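Long-range contacts in carboxynorspermidine decarboxylase (Campylobacter jejuni subsp. jejuni 81116, PDB 3N29), which decarboxylates carboxynorspermidine to norspermidine with the help of pyridoxal-5'-phosphate, probably as the last step of making that polyamine: residues D52-N57 and E272-Q277; A75-A80 and I376-V381; I114-P119 and S131-I136; N139-F144 and L156-N161. All blocks are in the same frame, centred on the assembly; numbering follows the deposited sequence.

Contact 1: D52-N57 and E272-Q277. With PLP (pyridoxal-5'-phosphate), chain C; NSD (N-(3-aminopropyl)propane-1,3-diamine), chain D.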
# COMPACT_ATOMS: atom_id res chain seq x y z
N ASP A 52 23.63 -14.20 -6.05
CA ASP A 52 24.06 -14.69 -7.34
C ASP A 52 23.20 -14.15 -8.50
O ASP A 52 23.72 -13.84 -9.57
CB ASP A 52 24.10 -16.24 -7.42
CG ASP A 52 25.28 -16.87 -6.59
OD1 ASP A 52 26.32 -16.20 -6.37
OD2 ASP A 52 25.11 -18.03 -6.12
N LYS A 53 21.87 -14.08 -8.31
CA LYS A 53 20.97 -13.57 -9.34
C LYS A 53 21.10 -12.09 -9.51
O LYS A 53 21.09 -11.57 -10.65
CB LYS A 53 19.52 -13.89 -8.97
CG LYS A 53 19.28 -15.41 -8.76
CD LYS A 53 18.88 -16.12 -10.02
CE LYS A 53 18.42 -17.61 -9.71
NZ LYS A 53 17.29 -17.66 -8.71
N LEU A 54 21.24 -11.36 -8.39
CA LEU A 54 21.42 -9.94 -8.46
C LEU A 54 22.72 -9.62 -9.23
O LEU A 54 22.77 -8.72 -10.11
CB LEU A 54 21.56 -9.33 -7.09
CG LEU A 54 21.85 -7.83 -6.93
CD1 LEU A 54 20.76 -7.01 -7.70
CD2 LEU A 54 21.98 -7.30 -5.52
N ARG A 55 23.76 -10.35 -8.86
CA ARG A 55 25.06 -10.11 -9.55
C ARG A 55 25.02 -10.37 -11.05
O ARG A 55 25.67 -9.62 -11.77
CB ARG A 55 26.22 -10.85 -8.86
CG ARG A 55 26.68 -10.26 -7.57
CD ARG A 55 27.88 -11.03 -6.94
NE ARG A 55 28.30 -10.47 -5.69
CZ ARG A 55 29.10 -9.41 -5.61
NH1 ARG A 55 29.54 -8.82 -6.72
NH2 ARG A 55 29.47 -8.97 -4.43
N LYS A 56 24.31 -11.39 -11.49
CA LYS A 56 24.09 -11.69 -12.91
C LYS A 56 23.41 -10.54 -13.62
O LYS A 56 23.80 -10.14 -14.71
CB LYS A 56 23.28 -12.99 -13.10
CG LYS A 56 24.20 -14.24 -12.98
CD LYS A 56 23.52 -15.59 -13.20
CE LYS A 56 24.38 -16.53 -14.13
NZ LYS A 56 25.89 -16.51 -13.88
N ASN A 57 22.32 -10.01 -13.03
CA ASN A 57 21.71 -8.80 -13.59
C ASN A 57 22.65 -7.59 -13.67
O ASN A 57 22.69 -6.90 -14.67
CB ASN A 57 20.46 -8.35 -12.76
CG ASN A 57 19.29 -9.34 -12.84
OD1 ASN A 57 19.35 -10.32 -13.52
ND2 ASN A 57 18.21 -9.04 -12.12
N GLU A 272 13.44 -1.84 -12.09
CA GLU A 272 12.97 -3.21 -12.17
C GLU A 272 14.00 -4.17 -12.75
O GLU A 272 14.18 -5.24 -12.22
CB GLU A 272 11.69 -3.27 -12.96
CG GLU A 272 11.16 -4.65 -13.18
CD GLU A 272 9.76 -4.65 -13.75
OE1 GLU A 272 9.10 -3.60 -13.89
OE2 GLU A 272 9.36 -5.71 -14.13
N ALA A 273 14.77 -3.70 -13.71
CA ALA A 273 15.79 -4.51 -14.33
C ALA A 273 16.87 -4.98 -13.36
O ALA A 273 17.40 -6.04 -13.51
CB ALA A 273 16.41 -3.75 -15.45
N VAL A 274 17.22 -4.15 -12.41
CA VAL A 274 18.15 -4.55 -11.38
C VAL A 274 17.62 -5.68 -10.51
O VAL A 274 18.31 -6.60 -10.25
CB VAL A 274 18.55 -3.36 -10.52
CG1 VAL A 274 19.45 -3.76 -9.45
CG2 VAL A 274 19.21 -2.30 -11.35
N GLY A 275 16.36 -5.59 -10.12
CA GLY A 275 15.72 -6.54 -9.23
C GLY A 275 15.02 -7.72 -9.86
O GLY A 275 14.56 -8.56 -9.18
N TRP A 276 14.99 -7.76 -11.17
CA TRP A 276 14.21 -8.71 -11.91
C TRP A 276 14.67 -10.13 -11.64
O TRP A 276 15.77 -10.49 -11.92
CB TRP A 276 14.29 -8.40 -13.43
CG TRP A 276 13.60 -9.37 -14.29
CD1 TRP A 276 14.15 -10.37 -15.00
CD2 TRP A 276 12.20 -9.46 -14.51
NE1 TRP A 276 13.21 -11.08 -15.63
CE2 TRP A 276 11.99 -10.54 -15.36
CE3 TRP A 276 11.10 -8.75 -14.06
CZ2 TRP A 276 10.74 -10.91 -15.77
CZ3 TRP A 276 9.87 -9.11 -14.47
CH2 TRP A 276 9.69 -10.18 -15.32
N GLN A 277 13.74 -10.92 -11.13
CA GLN A 277 13.97 -12.31 -10.81
C GLN A 277 15.20 -12.51 -9.90
O GLN A 277 15.93 -13.43 -10.08
CB GLN A 277 14.03 -13.16 -12.07
CG GLN A 277 12.78 -13.09 -12.85
CD GLN A 277 12.68 -13.99 -14.03
OE1 GLN A 277 13.64 -14.51 -14.51
NE2 GLN A 277 11.48 -14.16 -14.51
N1 PLP C . 13.35 6.96 -13.81
C2 PLP C . 12.17 7.59 -13.49
C2A PLP C . 12.06 9.08 -13.61
C3 PLP C . 11.10 6.78 -13.01
O3 PLP C . 9.89 7.39 -12.66
C4 PLP C . 11.24 5.39 -12.87
C4A PLP C . 10.09 4.56 -12.31
C5 PLP C . 12.44 4.78 -13.26
C6 PLP C . 13.48 5.61 -13.73
C5A PLP C . 12.65 3.28 -13.15
O4P PLP C . 11.65 2.57 -13.83
P PLP C . 11.68 1.00 -13.96
O1P PLP C . 11.79 0.45 -12.54
O2P PLP C . 12.93 0.61 -14.78
O3P PLP C . 10.49 0.58 -14.70
C1 NSD D . 7.90 -0.19 -13.10
N1 NSD D . 8.41 -1.16 -14.03
C2 NSD D . 6.79 0.63 -13.66
N2 NSD D . 5.97 1.97 -11.86
C3 NSD D . 6.61 1.93 -12.95
N3 NSD D . 4.62 -0.57 -8.56
C4 NSD D . 5.42 1.00 -11.27
C5 NSD D . 4.75 1.33 -9.97
C6 NSD D . 3.87 0.20 -9.49
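Asn57 and the end of helix 272-275 show how one carboxamide can tie together a carbonyl of a short helix and one just beyond its end. Its ND2 gives one N-H to Val274 O (3.1 Å) and the other to Trp276 O (2.8 Å), both bonds nearly straight at 173° and 168°. Each acceptor lies in the amide plane of Asn57, so the pair fixes the rotation of that flat group. The acceptors are used differently: ND2 stands well above the carbonyl plane of Val274 but is only tilted from that of Trp276. The torsions explain the reach, for CG is anti to the carbonyl carbon (chi1 -67°) and the amide extends off helix 51-68 toward the chain where Trp276 leaves helical geometry.

One turn earlier, Leu54 CD1 lies 3.9 Å from Val274 CG1. The same methyl rests on Val274 O, and Leu54 also touches Ile87 and Val88 of helix 85-91. At the exposed border the chain of Lys53 passes Gln277 O, CB to O 3.8 Å, and its NZ goes on to a salt bridge with Glu50.

The far end of helix 272-275 faces the ligands: Glu272 N binds phosphate oxygen O1P of PLP at 2.9 Å, and Glu272 OE1 accepts from N1 of norspermidine. Such a phosphate site at a helix N-terminus, following the last barrel strand, is characteristic of the beta/alpha-barrel PLP-dependent decarboxylases.

Contact 2: A75-A80 and I376-V381. With PLP (pyridoxal-5'-phosphate), chain C; NSD (N-(3-aminopropyl)propane-1,3-diamine), chain D.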
# COMPACT_ATOMS: atom_id res chain seq x y z
N ALA A 75 17.47 3.03 -10.31
CA ALA A 75 16.28 3.82 -9.90
C ALA A 75 15.67 3.22 -8.60
O ALA A 75 15.11 2.15 -8.62
CB ALA A 75 15.19 3.79 -11.04
N LEU A 76 15.86 3.90 -7.47
CA LEU A 76 15.46 3.40 -6.13
C LEU A 76 13.92 3.17 -5.95
O LEU A 76 13.55 2.38 -5.06
CB LEU A 76 15.92 4.36 -5.03
CG LEU A 76 17.48 4.25 -4.75
CD1 LEU A 76 17.90 5.45 -3.88
CD2 LEU A 76 17.88 2.95 -4.05
N LYS A 77 13.11 3.81 -6.78
CA LYS A 77 11.66 3.63 -6.78
C LYS A 77 11.27 2.18 -6.69
O LYS A 77 10.48 1.80 -5.93
CB LYS A 77 11.00 4.24 -8.04
CG LYS A 77 9.39 4.32 -7.81
CD LYS A 77 8.61 4.94 -8.99
CE LYS A 77 9.57 4.87 -10.14
NZ LYS A 77 8.99 5.33 -11.58
N GLY A 78 11.85 1.35 -7.52
CA GLY A 78 11.44 -0.04 -7.56
C GLY A 78 12.29 -1.01 -6.73
O GLY A 78 11.82 -2.08 -6.36
N PHE A 79 13.55 -0.68 -6.51
CA PHE A 79 14.47 -1.60 -5.87
C PHE A 79 15.41 -0.81 -4.99
O PHE A 79 16.16 0.01 -5.50
CB PHE A 79 15.27 -2.38 -6.92
CG PHE A 79 16.23 -3.39 -6.38
CD1 PHE A 79 15.82 -4.67 -6.07
CD2 PHE A 79 17.56 -3.06 -6.15
CE1 PHE A 79 16.74 -5.61 -5.61
CE2 PHE A 79 18.47 -4.02 -5.62
CZ PHE A 79 18.05 -5.28 -5.37
N ALA A 80 15.30 -1.02 -3.66
CA ALA A 80 16.09 -0.25 -2.74
C ALA A 80 16.62 -1.16 -1.64
O ALA A 80 16.68 -0.76 -0.49
CB ALA A 80 15.24 0.88 -2.17
N ILE A 376 11.05 -9.14 -5.26
CA ILE A 376 11.93 -8.17 -4.64
C ILE A 376 11.72 -6.76 -5.18
O ILE A 376 11.98 -5.82 -4.46
CB ILE A 376 13.47 -8.56 -4.70
CG1 ILE A 376 13.65 -9.99 -4.24
CG2 ILE A 376 14.26 -7.59 -3.82
CD1 ILE A 376 13.32 -10.29 -2.74
N HIS A 377 11.25 -6.61 -6.43
CA HIS A 377 11.09 -5.24 -7.04
C HIS A 377 9.63 -4.83 -6.94
O HIS A 377 8.76 -5.70 -7.01
CB HIS A 377 11.58 -5.26 -8.49
CG HIS A 377 10.77 -6.13 -9.42
ND1 HIS A 377 11.07 -7.45 -9.67
CD2 HIS A 377 9.70 -5.83 -10.19
CE1 HIS A 377 10.20 -7.93 -10.55
NE2 HIS A 377 9.33 -6.98 -10.84
N TYR A 378 9.36 -3.56 -6.59
CA TYR A 378 7.98 -3.00 -6.47
C TYR A 378 7.16 -3.81 -5.48
O TYR A 378 5.95 -4.06 -5.69
CB TYR A 378 7.30 -2.90 -7.87
CG TYR A 378 7.99 -1.85 -8.73
CD1 TYR A 378 7.67 -0.49 -8.58
CD2 TYR A 378 8.96 -2.18 -9.65
CE1 TYR A 378 8.23 0.46 -9.30
CE2 TYR A 378 9.61 -1.20 -10.39
CZ TYR A 378 9.24 0.13 -10.20
OH TYR A 378 9.82 1.09 -10.93
N THR A 379 7.82 -4.26 -4.41
CA THR A 379 7.13 -4.99 -3.36
C THR A 379 7.45 -4.34 -2.01
O THR A 379 6.66 -3.57 -1.44
CB THR A 379 7.57 -6.49 -3.29
OG1 THR A 379 9.03 -6.59 -3.41
CG2 THR A 379 6.86 -7.29 -4.40
N ILE A 380 8.63 -4.67 -1.52
CA ILE A 380 9.15 -4.14 -0.25
C ILE A 380 8.98 -2.64 -0.15
O ILE A 380 8.48 -2.12 0.86
CB ILE A 380 10.63 -4.53 -0.06
CG1 ILE A 380 10.79 -6.06 -0.09
CG2 ILE A 380 11.18 -3.96 1.25
CD1 ILE A 380 12.23 -6.50 -0.44
N VAL A 381 9.37 -1.94 -1.22
CA VAL A 381 9.32 -0.47 -1.27
C VAL A 381 7.92 0.09 -1.09
O VAL A 381 7.80 1.30 -0.86
CB VAL A 381 9.90 0.07 -2.62
CG1 VAL A 381 11.44 -0.28 -2.71
CG2 VAL A 381 9.13 -0.49 -3.86
N1 PLP C . 13.35 6.96 -13.81
C2 PLP C . 12.17 7.59 -13.49
C2A PLP C . 12.06 9.08 -13.61
C3 PLP C . 11.10 6.78 -13.01
O3 PLP C . 9.89 7.39 -12.66
C4 PLP C . 11.24 5.39 -12.87
C4A PLP C . 10.09 4.56 -12.31
C5 PLP C . 12.44 4.78 -13.26
C6 PLP C . 13.48 5.61 -13.73
C5A PLP C . 12.65 3.28 -13.15
O4P PLP C . 11.65 2.57 -13.83
P PLP C . 11.68 1.00 -13.96
O1P PLP C . 11.79 0.45 -12.54
O2P PLP C . 12.93 0.61 -14.78
O3P PLP C . 10.49 0.58 -14.70
C1 NSD D . 7.90 -0.19 -13.10
N1 NSD D . 8.41 -1.16 -14.03
C2 NSD D . 6.79 0.63 -13.66
N2 NSD D . 5.97 1.97 -11.86
C3 NSD D . 6.61 1.93 -12.95
N3 NSD D . 4.62 -0.57 -8.56
C4 NSD D . 5.42 1.00 -11.27
C5 NSD D . 4.75 1.33 -9.97
C6 NSD D . 3.87 0.20 -9.49
O HOH W 1 10.79 -3.55 -3.71
O HOH W 2 13.82 -3.47 -2.78
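The Tyr378 ring is the flat group that organises this contact. Over one face sits Gly78, its CA 3.5 Å from the ring centroid and 14° off the normal, a CH-pi contact in which glycine lets the backbone come this close to the ring. Norspermidine runs along the opposite side of the ring, its N3 3.1 Å from Tyr378 CD1. At the edge, in plane, lie PLP O1P and CD2 of His377. Having CG anti to the carbonyl carbon (chi1 -68°) places the ring under Gly78 CA with OH directed to PLP O1P, a hydrogen bond of 2.6 Å. Lys77 comes to the cofactor separately, its chain bent at chi3, and NZ is bonded covalently to PLP C4A.

The backbones are joined by Tyr378 N to Gly78 O at 2.9 Å. A water bridges the same backbones, donating to Gly78 O and Ile376 O and accepting from Thr379 N and Val381 N. Two apolar pairs add to the fit: Ile376 CG2 lies alongside Phe79 and meets CE1 obliquely at 3.6 Å, and Val381 CG1 packs on Ala80 CB. Val381 CG2 makes a van der Waals contact with the backbone carbonyl at Lys77 O, 3.4 Å away.

The loop 75-80 leaves the first barrel strand, 71-75, and meets the loop between strands 369-372 and 393-397 of the mixed sheet. Helix 272-275 touches Phe79, His377 and Tyr378, helix 100-109 backs Leu76 and Ala80, and Asn387 and Tyr414 of the second subunit pack on Lys77 and Ala80.

Contact 3: I114-P119 and S131-I136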
# COMPACT_ATOMS: atom_id res chain seq x y z
N ILE A 114 24.49 10.62 -7.32
CA ILE A 114 23.12 10.81 -6.94
C ILE A 114 22.43 11.75 -7.92
O ILE A 114 22.86 12.84 -8.08
CB ILE A 114 23.03 11.39 -5.54
CG1 ILE A 114 23.60 10.44 -4.50
CG2 ILE A 114 21.65 11.77 -5.23
CD1 ILE A 114 23.53 10.95 -3.19
N HIS A 115 21.37 11.27 -8.53
CA HIS A 115 20.59 12.01 -9.49
C HIS A 115 19.15 12.11 -9.01
O HIS A 115 18.47 11.13 -8.91
CB HIS A 115 20.61 11.29 -10.82
CG HIS A 115 21.97 11.18 -11.42
ND1 HIS A 115 22.28 11.70 -12.64
CD2 HIS A 115 23.10 10.62 -10.96
CE1 HIS A 115 23.54 11.46 -12.91
NE2 HIS A 115 24.06 10.80 -11.91
N THR A 116 18.70 13.32 -8.81
CA THR A 116 17.39 13.58 -8.23
C THR A 116 16.44 14.29 -9.20
O THR A 116 16.79 15.24 -9.84
CB THR A 116 17.52 14.37 -6.95
OG1 THR A 116 18.51 13.79 -6.12
CG2 THR A 116 16.23 14.45 -6.24
N TYR A 117 15.22 13.79 -9.27
CA TYR A 117 14.20 14.32 -10.13
C TYR A 117 12.95 14.27 -9.27
O TYR A 117 12.67 13.23 -8.64
CB TYR A 117 13.94 13.42 -11.37
CG TYR A 117 12.56 13.69 -11.89
CD1 TYR A 117 12.27 14.92 -12.53
CD2 TYR A 117 11.52 12.79 -11.66
CE1 TYR A 117 10.97 15.20 -12.97
CE2 TYR A 117 10.20 13.08 -12.05
CZ TYR A 117 9.92 14.29 -12.69
OH TYR A 117 8.62 14.52 -13.07
N SER A 118 12.17 15.32 -9.31
CA SER A 118 10.87 15.30 -8.64
C SER A 118 9.88 16.12 -9.42
O SER A 118 10.25 17.15 -9.93
CB SER A 118 10.98 15.89 -7.28
OG SER A 118 9.71 15.98 -6.72
N PRO A 119 8.63 15.69 -9.50
CA PRO A 119 7.62 16.62 -10.08
C PRO A 119 7.34 17.85 -9.26
O PRO A 119 6.73 18.75 -9.77
CB PRO A 119 6.33 15.75 -10.15
CG PRO A 119 6.76 14.37 -9.79
CD PRO A 119 8.07 14.37 -9.13
N SER A 131 22.88 19.61 -1.64
CA SER A 131 24.21 19.23 -1.09
C SER A 131 24.51 17.77 -1.44
O SER A 131 25.65 17.38 -1.54
CB SER A 131 24.31 19.43 0.43
OG SER A 131 23.28 18.65 1.03
N LEU A 132 23.49 16.96 -1.68
CA LEU A 132 23.71 15.55 -1.94
C LEU A 132 23.84 15.20 -3.44
O LEU A 132 24.54 14.25 -3.78
CB LEU A 132 22.57 14.74 -1.37
CG LEU A 132 22.45 14.66 0.17
CD1 LEU A 132 21.14 14.00 0.41
CD2 LEU A 132 23.66 13.96 0.91
N SER A 133 23.14 15.92 -4.32
CA SER A 133 22.95 15.47 -5.70
C SER A 133 24.01 15.91 -6.67
O SER A 133 24.46 17.04 -6.60
CB SER A 133 21.60 15.97 -6.20
OG SER A 133 20.60 15.54 -5.31
N HIS A 134 24.41 15.02 -7.58
CA HIS A 134 25.25 15.43 -8.70
C HIS A 134 24.45 16.11 -9.81
O HIS A 134 24.86 17.18 -10.32
CB HIS A 134 26.06 14.25 -9.22
CG HIS A 134 26.96 13.70 -8.17
ND1 HIS A 134 26.50 12.83 -7.20
CD2 HIS A 134 28.25 14.00 -7.85
CE1 HIS A 134 27.49 12.59 -6.35
NE2 HIS A 134 28.56 13.28 -6.72
N HIS A 135 23.33 15.50 -10.18
CA HIS A 135 22.38 16.05 -11.11
C HIS A 135 21.04 16.34 -10.41
O HIS A 135 20.61 15.54 -9.57
CB HIS A 135 22.07 15.03 -12.18
CG HIS A 135 23.19 14.79 -13.14
ND1 HIS A 135 22.99 14.12 -14.34
CD2 HIS A 135 24.51 15.09 -13.09
CE1 HIS A 135 24.14 14.09 -15.00
NE2 HIS A 135 25.07 14.66 -14.27
N ILE A 136 20.40 17.46 -10.78
CA ILE A 136 19.03 17.73 -10.42
C ILE A 136 18.21 17.98 -11.69
O ILE A 136 18.57 18.79 -12.55
CB ILE A 136 18.92 18.88 -9.44
CG1 ILE A 136 19.55 18.49 -8.08
CG2 ILE A 136 17.40 19.24 -9.13
CD1 ILE A 136 19.73 19.76 -7.11
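His115 and His135, side by side and pointing the same way from neighbouring parallel strands, belong to the tight part of this contact. His115 CE1 lies over one face of the His135 ring, offset toward its rim, with the ring planes at 59° and the centroids 4.1 Å apart. Tyr267 meets both rings and Trp232 stacks on His135, while His115 NE2 is hydrogen-bonded to Glu113. Beneath them, Thr116 N donates to His135 O at 3.0 Å, almost straight.

Across the sheet from the histidines, Thr116 OG1 gives its proton to Ser133 OG at 2.8 Å. Both oxygens are anti to their own carbonyl carbon (chi1 -48° and -55°), a choice that brings them together; Ser133 OG is bonded in turn to Ile129 O of helix 123-132, tying the helix end to the strand. Buried Ile114 packs here too, its CD1 3.5 Å from Leu132 O.

On the solvent side, the side chain of His134 stands at the exposed border, taking the N-H of Ile114 on ND1 (3.0 Å), tilted from its ring plane. Its backbone is nevertheless firmly bonded, His134 N to Ile114 O at 2.7 Å; looseness appears in the next bond, His135 N to Ile114 O, which is weak.

Strand 113-118 lies between 94-97 and 135-138 in the barrel, and helix 123-132 carries the chain from it to 135-138 in a beta-alpha-beta crossover, with helix 100-109 packing on Ile114 and Leu132.

Contact 4: N139-F144 and L156-N161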
# COMPACT_ATOMS: atom_id res chain seq x y z
N ASN A 139 10.97 19.30 -13.31
CA ASN A 139 9.77 18.91 -14.02
C ASN A 139 9.08 20.04 -14.85
O ASN A 139 8.30 19.77 -15.71
CB ASN A 139 8.73 18.31 -13.04
CG ASN A 139 7.57 17.71 -13.76
OD1 ASN A 139 6.43 18.23 -13.68
ND2 ASN A 139 7.84 16.64 -14.52
N SER A 140 9.39 21.30 -14.57
CA SER A 140 8.80 22.42 -15.25
C SER A 140 9.80 23.60 -15.22
O SER A 140 10.69 23.65 -14.37
CB SER A 140 7.53 22.82 -14.50
OG SER A 140 7.87 23.44 -13.23
N LEU A 141 9.55 24.60 -16.07
CA LEU A 141 10.39 25.80 -16.11
C LEU A 141 10.28 26.60 -14.82
O LEU A 141 11.29 27.13 -14.33
CB LEU A 141 10.01 26.67 -17.30
CG LEU A 141 10.36 26.05 -18.65
CD1 LEU A 141 9.94 27.02 -19.80
CD2 LEU A 141 11.86 25.73 -18.70
N ALA A 142 9.05 26.68 -14.26
CA ALA A 142 8.79 27.38 -12.99
C ALA A 142 9.65 26.80 -11.87
O ALA A 142 10.31 27.54 -11.13
CB ALA A 142 7.31 27.36 -12.63
N GLN A 143 9.70 25.47 -11.77
CA GLN A 143 10.46 24.84 -10.70
C GLN A 143 11.97 25.11 -10.92
O GLN A 143 12.67 25.49 -9.98
CB GLN A 143 10.16 23.34 -10.67
CG GLN A 143 8.85 22.98 -10.01
CD GLN A 143 9.07 22.45 -8.64
OE1 GLN A 143 8.51 22.91 -7.65
NE2 GLN A 143 9.92 21.49 -8.56
N PHE A 144 12.41 25.01 -12.17
CA PHE A 144 13.79 25.35 -12.51
C PHE A 144 14.07 26.82 -12.13
O PHE A 144 15.05 27.12 -11.42
CB PHE A 144 14.02 25.09 -13.98
CG PHE A 144 15.18 25.79 -14.57
CD1 PHE A 144 16.44 25.81 -13.94
CD2 PHE A 144 15.05 26.43 -15.80
CE1 PHE A 144 17.52 26.51 -14.53
CE2 PHE A 144 16.11 27.11 -16.40
CZ PHE A 144 17.34 27.14 -15.77
N LEU A 156 22.17 20.70 -13.86
CA LEU A 156 20.73 20.89 -13.91
C LEU A 156 20.21 20.34 -15.21
O LEU A 156 20.79 20.55 -16.31
CB LEU A 156 20.36 22.35 -13.78
CG LEU A 156 20.80 23.12 -12.55
CD1 LEU A 156 20.23 24.55 -12.70
CD2 LEU A 156 20.40 22.42 -11.23
N GLY A 157 19.13 19.58 -15.10
CA GLY A 157 18.45 19.05 -16.28
C GLY A 157 16.97 19.40 -16.26
O GLY A 157 16.42 19.82 -15.21
N LEU A 158 16.33 19.22 -17.40
CA LEU A 158 14.87 19.30 -17.53
C LEU A 158 14.28 18.01 -18.07
O LEU A 158 14.80 17.42 -19.03
CB LEU A 158 14.46 20.43 -18.45
CG LEU A 158 14.91 21.84 -18.01
CD1 LEU A 158 14.78 22.82 -19.17
CD2 LEU A 158 14.21 22.36 -16.71
N ARG A 159 13.12 17.63 -17.52
CA ARG A 159 12.42 16.47 -18.01
C ARG A 159 11.52 16.87 -19.17
O ARG A 159 10.83 17.88 -19.10
CB ARG A 159 11.63 15.79 -16.91
CG ARG A 159 10.83 14.64 -17.49
CD ARG A 159 10.30 13.73 -16.42
NE ARG A 159 9.60 12.54 -16.92
CZ ARG A 159 9.05 11.61 -16.14
NH1 ARG A 159 9.07 11.74 -14.83
NH2 ARG A 159 8.47 10.54 -16.67
N CYS A 160 11.57 16.08 -20.22
CA CYS A 160 10.86 16.32 -21.49
C CYS A 160 9.67 15.37 -21.58
O CYS A 160 9.80 14.16 -21.33
CB CYS A 160 11.81 16.02 -22.60
SG CYS A 160 13.24 17.14 -22.58
N ASN A 161 8.51 15.92 -21.91
CA ASN A 161 7.30 15.14 -22.09
C ASN A 161 7.36 14.71 -23.54
O ASN A 161 7.17 15.50 -24.41
CB ASN A 161 6.05 15.97 -21.82
CG ASN A 161 4.77 15.19 -22.05
OD1 ASN A 161 4.80 14.17 -22.75
ND2 ASN A 161 3.61 15.68 -21.47
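Helix 141-147 starts beside strand 155-159 without a hydrogen bond between the two segments, the backbones coming nearest where Asn139 CA stands 5.4 Å from Arg159 CA. Side chains therefore make the join. Phe144 is placed with CG anti to its own N (chi1 160°), which sends the ring toward the strand, where two leucines meet it from the same side of its plane. Its CE1 touches Leu156 CD1 at 3.8 Å, and its CB meets Leu158 CD2 at 3.9 Å; both methyls approach the ring obliquely, and both leucines cross the phenylalanine at about a right angle. Leu158 uses its other branch as well, CD1 reaching Leu141 CD2 at 4.1 Å, so that its two methyls are divided between two residues of the helix's first turn.

This is the usual helix-on-strand layer of a beta/alpha barrel, within the beta-alpha-beta unit made by strand 135-138, helix 141-147 and strand 155-159. Phe138 of the first strand extends the apolar layer by touching both Leu156 and Leu158, and Ile196 touches the Phe144 ring.

Polar groups gather at the start of the helix. Ser140 is its N-cap: OG accepts from Gln143 N at 3.1 Å (161°), and the same oxygen is hydrogen-bonded to Asp287 of the second subunit, which links the cap to the dimer interface. Arg159 leaves the strand on the other side from Leu158; its fully extended chain (chi1 176°) carries the guanidinium away from the helix to a bond between NH2 and His202 O, close to the cofactor.

In the fold
Contact 2 is the most central and contact 4 the most peripheral of the four by distance from the chain's centre, yet both are buried; contact 1 is the only one that is just partly buried, while contact 3 is buried but for His134. Contacts 1 and 2 touch, and both pair bonds to backbone carbonyls with ligand binding: Glu272 in contact 1, the Tyr378 hydroxyl and covalently bound Lys77 in contact 2. Contacts 3 and 4 are successive units of the same barrel, meeting where strands 135-138 and 155-159 run side by side. Contact 3 relies on strand bonding and polar side chains, contact 4 on apolar helix-to-strand packing. Contacts 2, 3 and 4 reach the second subunit.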